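Local structure of RNA polymerase II subunit B1 CTD phosphatase RTR1 (5C2Y) at residues A[40-44]-A[45-49]. The protein dephosphorylates serines in the C-terminal repeats of the largest RNA polymerase II subunit, regulating the polymerase during the change of phosphorylation pattern in transcription. Numbering follows the deposited sequence.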
loop_
_atom_site.group_PDB
_atom_site.type_symbol
_atom_site.label_atom_id
_atom_site.label_comp_id
_atom_site.label_asym_id
_atom_site.label_seq_id
_atom_site.Cartn_x
_atom_site.Cartn_y
_atom_site.Cartn_z
ATOM N N GLY A 40 -5.460 0.376 -10.176
ATOM C CA GLY A 40 -5.055 0.713 -11.523
ATOM C C GLY A 40 -3.947 1.752 -11.476
ATOM O O GLY A 40 -3.015 1.741 -12.268
ATOM N N LEU A 41 -4.042 2.659 -10.518
ATOM C CA LEU A 41 -3.080 3.744 -10.389
ATOM C C LEU A 41 -1.738 3.269 -9.814
ATOM O O LEU A 41 -0.674 3.798 -10.154
ATOM C CB LEU A 41 -3.675 4.841 -9.509
ATOM C CG LEU A 41 -3.515 6.309 -9.886
ATOM C CD1 LEU A 41 -4.299 6.625 -11.123
ATOM C CD2 LEU A 41 -4.011 7.153 -8.740
ATOM N N LEU A 42 -1.776 2.262 -8.952
ATOM C CA LEU A 42 -0.566 1.872 -8.245
ATOM C C LEU A 42 0.067 0.581 -8.732
ATOM O O LEU A 42 1.095 0.170 -8.193
ATOM C CB LEU A 42 -0.855 1.751 -6.752
ATOM C CG LEU A 42 -1.028 3.064 -5.999
ATOM C CD1 LEU A 42 -0.898 2.823 -4.516
ATOM C CD2 LEU A 42 -0.000 4.045 -6.439
ATOM N N CYS A 43 -0.521 -0.060 -9.736
ATOM C CA CYS A 43 -0.042 -1.379 -10.155
ATOM C C CYS A 43 1.262 -1.339 -10.953
ATOM O O CYS A 43 2.062 -2.265 -10.882
ATOM C CB CYS A 43 -1.113 -2.115 -10.975
ATOM S SG CYS A 43 -1.383 -1.518 -12.681
ATOM N N ASP A 44 1.480 -0.283 -11.721
ATOM C CA ASP A 44 2.693 -0.202 -12.522
ATOM C C ASP A 44 3.509 1.024 -12.176
ATOM O O ASP A 44 4.586 1.228 -12.725
ATOM C CB ASP A 44 2.362 -0.181 -14.003
ATOM C CG ASP A 44 3.419 -0.872 -14.836
ATOM O OD1 ASP A 44 3.810 -2.007 -14.486
ATOM O OD2 ASP A 44 3.872 -0.287 -15.842
ATOM N N SER A 45 2.980 1.844 -11.279
ATOM C CA SER A 45 3.658 3.041 -10.843
ATOM C C SER A 45 3.653 3.071 -9.322
ATOM O O SER A 45 3.069 2.205 -8.671
ATOM C CB SER A 45 2.997 4.292 -11.426
ATOM O OG SER A 45 1.638 4.404 -11.043
ATOM N N GLU A 46 4.310 4.066 -8.753
ATOM C CA GLU A 46 4.545 4.063 -7.330
ATOM C C GLU A 46 3.938 5.297 -6.656
ATOM O O GLU A 46 3.605 6.286 -7.315
ATOM C CB GLU A 46 6.051 3.980 -7.068
ATOM C CG GLU A 46 6.805 5.060 -7.809
ATOM C CD GLU A 46 8.298 5.095 -7.497
ATOM O OE1 GLU A 46 9.086 4.540 -8.299
ATOM O OE2 GLU A 46 8.683 5.686 -6.456
ATOM N N CYS A 47 3.777 5.219 -5.341
ATOM C CA CYS A 47 3.398 6.375 -4.551
ATOM C C CYS A 47 4.459 7.438 -4.583
ATOM O O CYS A 47 5.655 7.141 -4.469
ATOM C CB CYS A 47 3.166 5.991 -3.102
ATOM S SG CYS A 47 1.567 5.358 -2.777
ATOM N N LYS A 48 4.018 8.685 -4.686
ATOM C CA LYS A 48 4.925 9.821 -4.649
ATOM C C LYS A 48 5.656 9.861 -3.292
ATOM O O LYS A 48 6.851 10.120 -3.232
ATOM C CB LYS A 48 4.144 11.116 -4.930
ATOM C CG LYS A 48 4.958 12.397 -4.909
ATOM C CD LYS A 48 5.926 12.479 -6.069
ATOM C CE LYS A 48 6.766 13.745 -5.997
ATOM N NZ LYS A 48 8.113 13.588 -6.624
ATOM N N ASP A 49 4.949 9.532 -2.218
ATOM C CA ASP A 49 5.478 9.743 -0.885
ATOM C C ASP A 49 4.687 9.042 0.226
ATOM O O ASP A 49 3.638 8.445 -0.010
ATOM C CB ASP A 49 5.510 11.234 -0.599
ATOM C CG ASP A 49 4.157 11.888 -0.796
ATOM O OD1 ASP A 49 3.127 11.168 -0.818
ATOM O OD2 ASP A 49 4.119 13.131 -0.908
#
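Leu41 meets Ser45 through its backbone: the carbonyl oxygen, Leu41 O, lies 2.6 Å from Ser45 OG, four residues on. With chi1 at 60°, the serine hydroxyl sits between its own backbone N and carbonyl carbon, a position that carries OG back to the last turn of the helix. The isobutyl group of Leu41 takes another course and packs on Ile12 and Thr15 of helix 9-17. Leu42 next supplies both a carbonyl and a side chain. Leu42 O lies 2.9 Å from Ser45 O, and the two, both acceptors, cannot bond to each other; Arg72 of helix 62-74 bonds to both, NE to Leu42 O and NH2 to Ser45 O, and its positive charge would probably ease their proximity. The arrangement illustrates how one arginine can bridge a carbonyl of the last helical residues and one of the following loop, here where helix 28-42 gives way to the linker leading to helix 50-56. The side chain of Leu42, its CG anti to the carbonyl carbon (chi1 -74°), reaches along the outgoing chain. One methyl, CD1, touches Cys47 SG at 3.9 Å, while the other, CD2, rests against the backbone, 4.1 Å from Glu46 C. Both Leu42 and Cys47 are buried: Leu42 also packs on Leu56, and Cys47 on Thr52 and Leu53, so the apolar pair packs against helix 50-56, with Leu42 reaching Leu68 of helix 62-74 as well. Cys43 and Asp44 carry the chain through the bend; the side chain of Cys43 leaves the backbone away from residues 45-49 and touches Glu71 of helix 62-74, and Asp44 touches Asn75.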